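Local coordinates for GH3 beta-N-acetylglucosaminidase (Paenibacillaceae, PDB 6K5J), which catalyses the hydrolysis of terminal non-reducing beta-linked N-acetyl-D-glucosamine residues, as a beta-N-acetylglucosaminidase of glycoside hydrolase family 3, at residues Gly86-Arg91 / Tyr503-Ser508; Gly101-Gly106 / Ile149-Tyr154; Phe134-Asp139 / Glu167-Phe172. All coordinates share one frame; numbering follows the deposited sequence.

How the contacts relate
All three contacts are buried, and none is a surface contact. Contact 1 joins the barrel domain to the six-stranded mixed sheet domain, so its two segments lie far apart in sequence. Contacts 2 and 3 stay within the N-terminal barrel domain. Helix 102-108 belongs to contact 2 and also touches Y503 and E504 of contact 1. The loop after strand 132-133 supplies one segment to contact 2 and another to contact 3, and Y154 of contact 2 packs on P136 and A168 of contact 3. Contact 1 is mixed, with sulfur and carboxylate. Contact 2 adds a stacked amide and an arginine that reaches the bound NAG. Contact 3 is apolar across its interface.

Contact 1 (Gly86-Arg91 / Tyr503-Ser508)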
ATOM      1  N   GLY A  86       3.531   3.870  -1.288  1.00 18.15           N
ATOM      2  CA  GLY A  86       3.617   4.850  -2.352  1.00 18.17           C
ATOM      3  C   GLY A  86       2.256   5.115  -2.976  1.00 18.20           C
ATOM      4  O   GLY A  86       1.285   4.383  -2.771  1.00 18.79           O
ATOM      5  N   GLY A  87       2.195   6.198  -3.754  1.00 20.40           N
ATOM      6  CA  GLY A  87       0.953   6.549  -4.427  1.00 23.59           C
ATOM      7  C   GLY A  87      -0.291   6.655  -3.548  1.00 20.37           C
ATOM      8  O   GLY A  87      -0.424   7.602  -2.778  1.00 24.58           O
ATOM      9  N   MET A  88      -1.212   5.694  -3.640  1.00 25.87           N
ATOM     10  CA  MET A  88      -2.473   5.814  -2.911  1.00 27.92           C
ATOM     11  C   MET A  88      -2.446   5.159  -1.531  1.00 29.88           C
ATOM     12  O   MET A  88      -3.455   5.212  -0.820  1.00 29.92           O
ATOM     13  CB  MET A  88      -3.635   5.246  -3.745  1.00 23.43           C
ATOM     14  CG  MET A  88      -3.901   6.026  -5.046  1.00 20.36           C
ATOM     15  SD  MET A  88      -4.166   7.810  -4.780  1.00 24.15           S
ATOM     16  CE  MET A  88      -5.766   7.795  -4.014  1.00 28.79           C
ATOM     17  N   VAL A  89      -1.335   4.561  -1.106  1.00 22.52           N
ATOM     18  CA  VAL A  89      -1.230   3.999   0.242  1.00 22.64           C
ATOM     19  C   VAL A  89       0.046   4.573   0.850  1.00 19.90           C
ATOM     20  O   VAL A  89       1.143   4.037   0.664  1.00 19.89           O
ATOM     21  CB  VAL A  89      -1.231   2.464   0.263  1.00 20.63           C
ATOM     22  CG1 VAL A  89      -0.981   1.948   1.674  1.00 23.02           C
ATOM     23  CG2 VAL A  89      -2.565   1.923  -0.217  1.00 24.70           C
ATOM     24  N   THR A  90      -0.089   5.688   1.555  1.00 19.14           N
ATOM     25  CA  THR A  90       0.980   6.230   2.377  1.00 22.78           C
ATOM     26  C   THR A  90       0.385   6.619   3.723  1.00 25.01           C
ATOM     27  O   THR A  90      -0.819   6.869   3.840  1.00 22.13           O
ATOM     28  CB  THR A  90       1.657   7.459   1.730  1.00 23.67           C
ATOM     29  OG1 THR A  90       0.680   8.478   1.513  1.00 21.98           O
ATOM     30  CG2 THR A  90       2.323   7.102   0.385  1.00 24.64           C
ATOM     31  N   ARG A  91       1.235   6.647   4.752  1.00 20.17           N
ATOM     32  CA  ARG A  91       0.814   7.079   6.079  1.00 20.13           C
ATOM     33  C   ARG A  91       1.353   8.444   6.461  1.00 22.41           C
ATOM     34  O   ARG A  91       0.844   9.050   7.411  1.00 24.13           O
ATOM     35  CB  ARG A  91       1.261   6.074   7.148  1.00 21.62           C
ATOM     36  CG  ARG A  91       0.853   4.667   6.857  1.00 19.73           C
ATOM     37  CD  ARG A  91      -0.647   4.530   6.867  1.00 22.05           C
ATOM     38  NE  ARG A  91      -0.996   3.122   6.864  1.00 22.85           N
ATOM     39  CZ  ARG A  91      -2.079   2.618   6.296  1.00 32.66           C
ATOM     40  NH1 ARG A  91      -2.964   3.403   5.675  1.00 27.22           N
ATOM     41  NH2 ARG A  91      -2.268   1.318   6.349  1.00 27.28           N
ATOM     42  N   TYR A 503      -3.907   6.546 -12.311  1.00 18.37           N
ATOM     43  CA  TYR A 503      -3.654   5.505 -11.309  1.00 18.11           C
ATOM     44  C   TYR A 503      -3.494   6.041  -9.888  1.00 18.50           C
ATOM     45  O   TYR A 503      -3.228   5.250  -8.965  1.00 19.13           O
ATOM     46  CB  TYR A 503      -2.423   4.652 -11.676  1.00 16.64           C
ATOM     47  CG  TYR A 503      -2.447   4.204 -13.121  1.00 17.71           C
ATOM     48  CD1 TYR A 503      -3.217   3.117 -13.515  1.00 17.55           C
ATOM     49  CD2 TYR A 503      -1.734   4.897 -14.104  1.00 17.64           C
ATOM     50  CE1 TYR A 503      -3.261   2.708 -14.838  1.00 17.52           C
ATOM     51  CE2 TYR A 503      -1.780   4.499 -15.433  1.00 17.88           C
ATOM     52  CZ  TYR A 503      -2.538   3.396 -15.788  1.00 18.26           C
ATOM     53  OH  TYR A 503      -2.588   2.988 -17.107  1.00 16.62           O
ATOM     54  N   GLU A 504      -3.643   7.344  -9.672  1.00 18.61           N
ATOM     55  CA  GLU A 504      -3.472   7.953  -8.356  1.00 18.99           C
ATOM     56  C   GLU A 504      -3.781   9.438  -8.504  1.00 19.99           C
ATOM     57  O   GLU A 504      -3.872   9.961  -9.620  1.00 19.42           O
ATOM     58  CB  GLU A 504      -2.064   7.742  -7.789  1.00 20.14           C
ATOM     59  CG  GLU A 504      -0.979   8.287  -8.684  1.00 18.53           C
ATOM     60  CD  GLU A 504       0.397   7.839  -8.257  1.00 20.31           C
ATOM     61  OE1 GLU A 504       0.540   6.693  -7.771  1.00 20.34           O
ATOM     62  OE2 GLU A 504       1.336   8.645  -8.405  1.00 22.58           O
ATOM     63  N   ASN A 505      -3.956  10.116  -7.363  1.00 18.86           N
ATOM     64  CA  ASN A 505      -4.199  11.556  -7.342  1.00 20.62           C
ATOM     65  C   ASN A 505      -3.047  12.321  -6.692  1.00 22.49           C
ATOM     66  O   ASN A 505      -3.253  13.381  -6.095  1.00 23.09           O
ATOM     67  CB  ASN A 505      -5.526  11.874  -6.646  1.00 22.45           C
ATOM     68  CG  ASN A 505      -5.510  11.557  -5.159  1.00 23.37           C
ATOM     69  OD1 ASN A 505      -4.554  10.991  -4.643  1.00 22.47           O
ATOM     70  ND2 ASN A 505      -6.587  11.920  -4.463  1.00 26.58           N
ATOM     71  N   THR A 506      -1.834  11.780  -6.790  1.00 22.05           N
ATOM     72  CA  THR A 506      -0.643  12.395  -6.220  1.00 20.19           C
ATOM     73  C   THR A 506      -0.316  13.716  -6.912  1.00 21.83           C
ATOM     74  O   THR A 506      -0.769  13.965  -8.032  1.00 18.76           O
ATOM     75  CB  THR A 506       0.551  11.463  -6.383  1.00 22.31           C
ATOM     76  OG1 THR A 506       0.745  11.203  -7.782  1.00 19.77           O
ATOM     77  CG2 THR A 506       0.323  10.149  -5.651  1.00 22.02           C
ATOM     78  N   PRO A 507       0.509  14.564  -6.279  1.00 20.77           N
ATOM     79  CA  PRO A 507       0.909  15.809  -6.952  1.00 21.76           C
ATOM     80  C   PRO A 507       1.545  15.579  -8.312  1.00 20.69           C
ATOM     81  O   PRO A 507       1.180  16.255  -9.280  1.00 19.42           O
ATOM     82  CB  PRO A 507       1.891  16.441  -5.952  1.00 21.23           C
ATOM     83  CG  PRO A 507       1.408  15.963  -4.619  1.00 28.29           C
ATOM     84  CD  PRO A 507       0.970  14.528  -4.874  1.00 22.69           C
ATOM     85  N   SER A 508       2.480  14.623  -8.418  1.00 19.28           N
ATOM     86  CA  SER A 508       3.187  14.431  -9.678  1.00 18.97           C
ATOM     87  C   SER A 508       2.287  13.827 -10.749  1.00 19.31           C
ATOM     88  O   SER A 508       2.482  14.107 -11.934  1.00 17.03           O
ATOM     89  CB  SER A 508       4.435  13.567  -9.472  1.00 19.62           C
ATOM     90  OG  SER A 508       4.093  12.244  -9.092  1.00 20.41           O
TER
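OG1 of T506 is held by two hydrogen bonds, while the methyl group of the same residue packs on G87. OG1 donates to E504 OE2 at 2.7 Å, meeting that oxygen from above the carboxylate plane. It also accepts from the backbone N of A509, so T506 is the N-cap of helix 507-517. The contact lies where the two domains of a family 3 glycoside hydrolase meet. A type II' beta turn, G86 to V89, comes from the barrel domain. The loop 503-506 leads out of strand 499-501 of the six-stranded sheet.

G87 sits at the second position of the turn, where its positive phi suits a residue without a side chain. Its CA is 3.9 Å from T506 CG2 and 3.4 Å from E504 OE1. A beta carbon on G87 would fall only 2.5 Å from E504 OE1. E504 CG stands between its own backbone N and carbonyl carbon (chi1 58°), and the chain then runs extended. OE1 also accepts from G101 N, so the carboxylate ties this loop to the start of helix 102-108.

M88 runs against the same loop. Its SD lies 3.7 Å from E504 CB. N505 N points at that sulfur in a weak hydrogen bond, N to SD 3.5 Å and 161° at the hydrogen. The M88 and N505 side chains cross at about a right angle. R409 links both segments, with NE on N505 OD1 and NH2 on G87 O. The M88 chain bends at chi2 and again at chi3 (-71°). This last bend brings CE to 3.5 Å from N505 OD1, while SD of M88 is 3.2 Å from the same oxygen.

Contact 2 (Gly101-Gly106 / Ile149-Tyr154); sequences GNMALG and IGVRSY. With NAG (2-acetamido-2-deoxy-beta-D-glucopyranose), chain B.
The amide of N102 lies flat on the ring of Y154, the two planes only 11° apart. ND2 of N102 stands 3.5 Å above the ring plane, over its centre. N102 CB also meets this face in a CH-pi contact. CG of N102 is anti to its carbonyl carbon (chi1 -83°), turned over the ring. A water links N102 OD1 to Y154 OH, joining the polar ends of the stacked pair. L105 CD1 touches the ring edge, 4.4 Å from Y154 CE1.

The contact seats the first turn of helix 102-108 on the loop after strand 132-133 in the barrel domain. M103 N, in that first turn, donates to V151 O at 3.0 Å. V151 and R152 form a short 3-10 segment. The M103 chain bends at chi3, and CE comes within 3.3 Å of G150 O. Y154 O is buried and accepts no conventional hydrogen bond. G106 CA meets it at 3.4 Å in a nearly straight CA-H...O contact. A beta carbon on G106 would collide with that oxygen.

R152 leaves its backbone on the side away from helix 102-108, and its guanidinium reaches the NAG. NH1 of R152 donates to NAG O7 at 2.8 Å. NH2 adds weak bonds to O7 and O3 and a salt bridge to E85. D83, K182, H183 and D268 also bond this sugar, consistent with a substrate subsite.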
ATOM      1  N   GLY A 101       2.788   5.421  -6.947  1.00 20.87           N
ATOM      2  CA  GLY A 101       2.452   4.110  -6.442  1.00 18.90           C
ATOM      3  C   GLY A 101       2.580   3.046  -7.515  1.00 18.40           C
ATOM      4  O   GLY A 101       2.961   3.306  -8.652  1.00 16.97           O
ATOM      5  N   ASN A 102       2.223   1.821  -7.132  1.00 17.19           N
ATOM      6  CA  ASN A 102       2.618   0.658  -7.919  1.00 18.52           C
ATOM      7  C   ASN A 102       2.024   0.692  -9.321  1.00 16.36           C
ATOM      8  O   ASN A 102       2.750   0.547 -10.308  1.00 16.21           O
ATOM      9  CB  ASN A 102       2.237  -0.626  -7.185  1.00 19.03           C
ATOM     10  CG  ASN A 102       3.266  -1.012  -6.144  1.00 19.11           C
ATOM     11  OD1 ASN A 102       4.101  -0.187  -5.742  1.00 20.40           O
ATOM     12  ND2 ASN A 102       3.230  -2.268  -5.719  1.00 17.39           N
ATOM     13  N   MET A 103       0.708   0.877  -9.445  1.00 15.50           N
ATOM     14  CA  MET A 103       0.160   0.764 -10.791  1.00 17.77           C
ATOM     15  C   MET A 103       0.574   1.946 -11.666  1.00 18.09           C
ATOM     16  O   MET A 103       0.726   1.784 -12.880  1.00 16.56           O
ATOM     17  CB  MET A 103      -1.365   0.608 -10.772  1.00 17.04           C
ATOM     18  CG  MET A 103      -1.893   0.155 -12.154  1.00 17.80           C
ATOM     19  SD  MET A 103      -3.607  -0.419 -12.160  1.00 20.33           S
ATOM     20  CE  MET A 103      -3.405  -1.994 -11.305  1.00 18.26           C
ATOM     21  N   ALA A 104       0.805   3.121 -11.074  1.00 17.49           N
ATOM     22  CA  ALA A 104       1.402   4.213 -11.841  1.00 18.12           C
ATOM     23  C   ALA A 104       2.781   3.816 -12.361  1.00 16.31           C
ATOM     24  O   ALA A 104       3.119   4.070 -13.528  1.00 15.52           O
ATOM     25  CB  ALA A 104       1.485   5.475 -10.978  1.00 15.35           C
ATOM     26  N   LEU A 105       3.581   3.154 -11.522  1.00 15.78           N
ATOM     27  CA  LEU A 105       4.891   2.688 -11.966  1.00 17.36           C
ATOM     28  C   LEU A 105       4.758   1.605 -13.034  1.00 18.92           C
ATOM     29  O   LEU A 105       5.547   1.563 -13.985  1.00 18.58           O
ATOM     30  CB  LEU A 105       5.698   2.165 -10.769  1.00 17.07           C
ATOM     31  CG  LEU A 105       6.243   3.231  -9.802  1.00 16.85           C
ATOM     32  CD1 LEU A 105       6.631   2.612  -8.447  1.00 20.12           C
ATOM     33  CD2 LEU A 105       7.438   3.954 -10.429  1.00 19.30           C
ATOM     34  N   GLY A 106       3.775   0.713 -12.883  1.00 18.72           N
ATOM     35  CA  GLY A 106       3.560  -0.328 -13.882  1.00 14.93           C
ATOM     36  C   GLY A 106       3.223   0.229 -15.253  1.00 17.23           C
ATOM     37  O   GLY A 106       3.694  -0.284 -16.275  1.00 16.95           O
ATOM     38  N   ILE A 149      -6.898  -4.538  -3.717  1.00 19.35           N
ATOM     39  CA  ILE A 149      -5.581  -4.312  -4.313  1.00 19.48           C
ATOM     40  C   ILE A 149      -5.666  -3.145  -5.297  1.00 17.99           C
ATOM     41  O   ILE A 149      -5.304  -2.015  -4.952  1.00 17.76           O
ATOM     42  CB  ILE A 149      -5.049  -5.604  -4.963  1.00 18.05           C
ATOM     43  CG1 ILE A 149      -5.039  -6.743  -3.934  1.00 16.61           C
ATOM     44  CG2 ILE A 149      -3.631  -5.395  -5.563  1.00 19.23           C
ATOM     45  CD1 ILE A 149      -4.218  -6.456  -2.641  1.00 17.69           C
ATOM     46  N   GLY A 150      -6.158  -3.387  -6.514  1.00 18.44           N
ATOM     47  CA  GLY A 150      -6.330  -2.277  -7.450  1.00 18.44           C
ATOM     48  C   GLY A 150      -4.991  -1.642  -7.782  1.00 18.27           C
ATOM     49  O   GLY A 150      -4.021  -2.342  -8.095  1.00 18.02           O
ATOM     50  N   VAL A 151      -4.893  -0.309  -7.651  1.00 14.62           N
ATOM     51  CA  VAL A 151      -3.656   0.391  -8.035  1.00 15.46           C
ATOM     52  C   VAL A 151      -2.494   0.097  -7.089  1.00 17.64           C
ATOM     53  O   VAL A 151      -1.369   0.564  -7.313  1.00 18.09           O
ATOM     54  CB  VAL A 151      -3.862   1.916  -8.129  1.00 17.99           C
ATOM     55  CG1 VAL A 151      -4.914   2.268  -9.191  1.00 18.53           C
ATOM     56  CG2 VAL A 151      -4.226   2.503  -6.760  1.00 17.95           C
ATOM     57  N   ARG A 152      -2.745  -0.657  -6.017  1.00 17.57           N
ATOM     58  CA  ARG A 152      -1.638  -1.103  -5.174  1.00 16.66           C
ATOM     59  C   ARG A 152      -0.780  -2.173  -5.843  1.00 17.86           C
ATOM     60  O   ARG A 152       0.308  -2.467  -5.342  1.00 18.19           O
ATOM     61  CB  ARG A 152      -2.172  -1.634  -3.840  1.00 17.41           C
ATOM     62  CG  ARG A 152      -2.844  -0.578  -2.988  1.00 18.27           C
ATOM     63  CD  ARG A 152      -3.630  -1.231  -1.862  1.00 17.99           C
ATOM     64  NE  ARG A 152      -2.737  -1.780  -0.854  1.00 16.91           N
ATOM     65  CZ  ARG A 152      -3.094  -2.670   0.067  1.00 20.06           C
ATOM     66  NH1 ARG A 152      -4.326  -3.148   0.093  1.00 15.84           N
ATOM     67  NH2 ARG A 152      -2.212  -3.075   0.972  1.00 17.30           N
ATOM     68  N   SER A 153      -1.235  -2.749  -6.951  1.00 17.98           N
ATOM     69  CA  SER A 153      -0.475  -3.707  -7.739  1.00 15.40           C
ATOM     70  C   SER A 153       0.180  -2.997  -8.917  1.00 17.05           C
ATOM     71  O   SER A 153      -0.395  -2.065  -9.481  1.00 17.39           O
ATOM     72  CB  SER A 153      -1.394  -4.818  -8.264  1.00 18.01           C
ATOM     73  OG  SER A 153      -0.797  -5.502  -9.355  1.00 18.96           O
ATOM     74  N   TYR A 154       1.388  -3.447  -9.302  1.00 17.13           N
ATOM     75  CA  TYR A 154       2.003  -2.885 -10.510  1.00 17.85           C
ATOM     76  C   TYR A 154       1.171  -3.183 -11.757  1.00 18.58           C
ATOM     77  O   TYR A 154       1.167  -2.391 -12.704  1.00 18.46           O
ATOM     78  CB  TYR A 154       3.419  -3.428 -10.725  1.00 16.46           C
ATOM     79  CG  TYR A 154       4.394  -3.174  -9.607  1.00 17.43           C
ATOM     80  CD1 TYR A 154       4.899  -1.897  -9.363  1.00 15.21           C
ATOM     81  CD2 TYR A 154       4.819  -4.221  -8.799  1.00 16.30           C
ATOM     82  CE1 TYR A 154       5.807  -1.673  -8.337  1.00 17.35           C
ATOM     83  CE2 TYR A 154       5.716  -4.007  -7.775  1.00 16.52           C
ATOM     84  CZ  TYR A 154       6.207  -2.743  -7.547  1.00 18.33           C
ATOM     85  OH  TYR A 154       7.088  -2.549  -6.516  1.00 21.60           O
TER
HETATM   86  C1  NAG B 601      -3.740  -5.042   6.341  1.00 22.67           C
HETATM   87  C2  NAG B 601      -3.271  -4.900   4.870  1.00 21.34           C
HETATM   88  C3  NAG B 601      -1.736  -4.933   4.765  1.00 20.23           C
HETATM   89  C4  NAG B 601      -1.089  -3.994   5.774  1.00 19.76           C
HETATM   90  C5  NAG B 601      -1.601  -4.328   7.165  1.00 22.04           C
HETATM   91  C6  NAG B 601      -1.025  -3.454   8.257  1.00 21.53           C
HETATM   92  C7  NAG B 601      -4.465  -5.771   2.891  1.00 21.16           C
HETATM   93  C8  NAG B 601      -4.974  -7.009   2.204  1.00 18.32           C
HETATM   94  N2  NAG B 601      -3.852  -5.965   4.063  1.00 18.72           N
HETATM   95  O1  NAG B 601      -5.087  -4.711   6.396  1.00 27.90           O
HETATM   96  O3  NAG B 601      -1.330  -4.569   3.449  1.00 18.61           O
HETATM   97  O4  NAG B 601       0.327  -4.131   5.738  1.00 18.22           O
HETATM   98  O5  NAG B 601      -3.017  -4.129   7.177  1.00 20.51           O
HETATM   99  O6  NAG B 601      -1.521  -2.123   8.173  1.00 21.88           O
HETATM  100  O7  NAG B 601      -4.585  -4.653   2.394  1.00 20.36           O
HETATM  101  O   HOH W   1       6.877  -0.369  -5.344  1.00 25.42           O

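Contact 3 (Phe134-Asp139 / Glu167-Phe172); sequences FAPSLD and EAVRGF
P136 presses its ring on helix 158-174, and CB, CG and CD each have a partner there. CB lies 4.1 Å from A168 CB. CG touches A168 CB as well and V169 CG2 at 3.9 Å. CD, where the ring closes on the backbone N, meets V169 CG2 at 3.7 Å and F172 CE2 at 4.0 Å. The peptide bond before P136 is cis. The P136 and F172 side chains slide past each other in opposite directions. F172 CG stands anti to its carbonyl carbon (chi1 -71°), which starts the ring toward the loop. CE2 of that ring also lies 3.8 Å from A135 CB. An alanine in place of F172 would probably open a gap beside A135 and P136 and against A118 and I121 of helix 111-127.

Strand 132-133, helix 158-174 and strand 178-184 form a beta-alpha-beta unit of the barrel. Beyond P136, S137 makes an ST turn: its OG accepts from D139 N and donates to D139 OD2 at 2.8 Å. D139 OD2 also bonds H183 ND1, placing D139 in the second shell behind a residue that binds the NAG. No hydrogen bond joins the two segments, so their fit rests on the shapes of apolar groups.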
ATOM      1  N   PHE A 134       6.143  -2.357   5.054  1.00 18.77           N
ATOM      2  CA  PHE A 134       5.269  -3.413   4.556  1.00 18.65           C
ATOM      3  C   PHE A 134       4.954  -3.128   3.089  1.00 20.51           C
ATOM      4  O   PHE A 134       3.856  -2.723   2.704  1.00 19.03           O
ATOM      5  CB  PHE A 134       4.032  -3.542   5.432  1.00 17.34           C
ATOM      6  CG  PHE A 134       4.326  -4.138   6.779  1.00 18.20           C
ATOM      7  CD1 PHE A 134       5.371  -5.045   6.924  1.00 20.86           C
ATOM      8  CD2 PHE A 134       3.582  -3.803   7.887  1.00 22.82           C
ATOM      9  CE1 PHE A 134       5.658  -5.620   8.153  1.00 22.53           C
ATOM     10  CE2 PHE A 134       3.867  -4.370   9.131  1.00 22.63           C
ATOM     11  CZ  PHE A 134       4.912  -5.280   9.252  1.00 19.37           C
ATOM     12  N   ALA A 135       5.975  -3.358   2.274  1.00 17.43           N
ATOM     13  CA  ALA A 135       5.973  -3.070   0.849  1.00 18.76           C
ATOM     14  C   ALA A 135       7.192  -3.753   0.239  1.00 15.38           C
ATOM     15  O   ALA A 135       8.176  -3.992   0.945  1.00 17.72           O
ATOM     16  CB  ALA A 135       6.008  -1.555   0.585  1.00 15.21           C
ATOM     17  N   PRO A 136       7.159  -4.063  -1.072  1.00 15.72           N
ATOM     18  CA  PRO A 136       6.075  -3.786  -2.014  1.00 17.12           C
ATOM     19  C   PRO A 136       5.017  -4.886  -2.056  1.00 21.01           C
ATOM     20  O   PRO A 136       5.318  -6.051  -1.787  1.00 16.81           O
ATOM     21  CB  PRO A 136       6.800  -3.710  -3.362  1.00 17.57           C
ATOM     22  CG  PRO A 136       7.887  -4.753  -3.222  1.00 19.31           C
ATOM     23  CD  PRO A 136       8.308  -4.705  -1.742  1.00 15.71           C
ATOM     24  N   SER A 137       3.789  -4.516  -2.409  1.00 16.22           N
ATOM     25  CA  SER A 137       2.848  -5.521  -2.881  1.00 19.03           C
ATOM     26  C   SER A 137       3.380  -6.176  -4.151  1.00 20.72           C
ATOM     27  O   SER A 137       3.732  -5.487  -5.114  1.00 18.30           O
ATOM     28  CB  SER A 137       1.488  -4.892  -3.170  1.00 18.09           C
ATOM     29  OG  SER A 137       0.664  -5.790  -3.908  1.00 17.65           O
ATOM     30  N   LEU A 138       3.440  -7.511  -4.147  1.00 16.96           N
ATOM     31  CA  LEU A 138       3.666  -8.303  -5.346  1.00 17.06           C
ATOM     32  C   LEU A 138       2.380  -8.951  -5.834  1.00 17.18           C
ATOM     33  O   LEU A 138       2.425  -9.918  -6.606  1.00 19.55           O
ATOM     34  CB  LEU A 138       4.739  -9.371  -5.094  1.00 18.02           C
ATOM     35  CG  LEU A 138       6.132  -8.832  -4.752  1.00 17.51           C
ATOM     36  CD1 LEU A 138       7.139  -9.991  -4.704  1.00 17.87           C
ATOM     37  CD2 LEU A 138       6.571  -7.772  -5.770  1.00 16.47           C
ATOM     38  N   ASP A 139       1.234  -8.449  -5.384  1.00 17.42           N
ATOM     39  CA  ASP A 139      -0.033  -8.957  -5.888  1.00 17.24           C
ATOM     40  C   ASP A 139      -0.198  -8.576  -7.354  1.00 20.74           C
ATOM     41  O   ASP A 139       0.236  -7.507  -7.794  1.00 18.81           O
ATOM     42  CB  ASP A 139      -1.191  -8.423  -5.048  1.00 17.85           C
ATOM     43  CG  ASP A 139      -0.997  -8.675  -3.554  1.00 20.23           C
ATOM     44  OD1 ASP A 139      -0.862  -9.855  -3.152  1.00 19.05           O
ATOM     45  OD2 ASP A 139      -0.981  -7.696  -2.780  1.00 18.76           O
ATOM     46  N   GLU A 167      12.964  -4.854  -8.097  1.00 19.30           N
ATOM     47  CA  GLU A 167      13.723  -3.612  -8.022  1.00 22.20           C
ATOM     48  C   GLU A 167      13.242  -2.730  -6.876  1.00 21.18           C
ATOM     49  O   GLU A 167      14.050  -2.019  -6.268  1.00 20.23           O
ATOM     50  CB  GLU A 167      13.638  -2.871  -9.356  1.00 21.63           C
ATOM     51  CG  GLU A 167      14.634  -3.434 -10.394  1.00 23.08           C
ATOM     52  CD  GLU A 167      16.070  -3.341  -9.891  1.00 29.58           C
ATOM     53  OE1 GLU A 167      16.643  -2.236  -9.968  1.00 31.53           O
ATOM     54  OE2 GLU A 167      16.624  -4.352  -9.404  1.00 28.08           O
ATOM     55  N   ALA A 168      11.940  -2.750  -6.572  1.00 19.27           N
ATOM     56  CA  ALA A 168      11.461  -2.017  -5.401  1.00 17.88           C
ATOM     57  C   ALA A 168      12.057  -2.587  -4.122  1.00 18.22           C
ATOM     58  O   ALA A 168      12.478  -1.832  -3.235  1.00 19.24           O
ATOM     59  CB  ALA A 168       9.930  -2.038  -5.342  1.00 17.32           C
ATOM     60  N   VAL A 169      12.084  -3.917  -4.003  1.00 17.83           N
ATOM     61  CA  VAL A 169      12.744  -4.565  -2.864  1.00 20.21           C
ATOM     62  C   VAL A 169      14.175  -4.067  -2.725  1.00 19.30           C
ATOM     63  O   VAL A 169      14.625  -3.707  -1.628  1.00 17.50           O
ATOM     64  CB  VAL A 169      12.712  -6.096  -3.018  1.00 19.51           C
ATOM     65  CG1 VAL A 169      13.631  -6.743  -1.971  1.00 15.81           C
ATOM     66  CG2 VAL A 169      11.285  -6.612  -2.858  1.00 20.11           C
ATOM     67  N   ARG A 170      14.917  -4.057  -3.836  1.00 17.41           N
ATOM     68  CA  ARG A 170      16.314  -3.624  -3.788  1.00 19.37           C
ATOM     69  C   ARG A 170      16.439  -2.154  -3.385  1.00 22.29           C
ATOM     70  O   ARG A 170      17.337  -1.789  -2.619  1.00 21.40           O
ATOM     71  CB  ARG A 170      16.984  -3.868  -5.140  1.00 19.11           C
ATOM     72  CG  ARG A 170      18.504  -3.708  -5.121  1.00 25.97           C
ATOM     73  CD  ARG A 170      19.133  -4.249  -6.409  1.00 29.35           C
ATOM     74  NE  ARG A 170      18.813  -3.410  -7.559  1.00 25.24           N
ATOM     75  CZ  ARG A 170      19.501  -2.329  -7.907  1.00 30.34           C
ATOM     76  NH1 ARG A 170      20.552  -1.950  -7.185  1.00 31.92           N
ATOM     77  NH2 ARG A 170      19.138  -1.624  -8.971  1.00 28.77           N
ATOM     78  N   GLY A 171      15.561  -1.292  -3.902  1.00 18.93           N
ATOM     79  CA  GLY A 171      15.610   0.114  -3.512  1.00 20.92           C
ATOM     80  C   GLY A 171      15.343   0.329  -2.031  1.00 20.58           C
ATOM     81  O   GLY A 171      16.009   1.141  -1.382  1.00 17.78           O
ATOM     82  N   PHE A 172      14.356  -0.389  -1.475  1.00 18.35           N
ATOM     83  CA  PHE A 172      14.110  -0.311  -0.035  1.00 19.00           C
ATOM     84  C   PHE A 172      15.326  -0.805   0.745  1.00 18.21           C
ATOM     85  O   PHE A 172      15.804  -0.132   1.666  1.00 19.46           O
ATOM     86  CB  PHE A 172      12.881  -1.142   0.362  1.00 16.27           C
ATOM     87  CG  PHE A 172      11.557  -0.567  -0.087  1.00 17.73           C
ATOM     88  CD1 PHE A 172      11.264   0.782   0.074  1.00 19.30           C
ATOM     89  CD2 PHE A 172      10.594  -1.396  -0.648  1.00 18.88           C
ATOM     90  CE1 PHE A 172      10.046   1.290  -0.328  1.00 15.19           C
ATOM     91  CE2 PHE A 172       9.365  -0.893  -1.078  1.00 17.36           C
ATOM     92  CZ  PHE A 172       9.097   0.451  -0.921  1.00 17.70           C
TER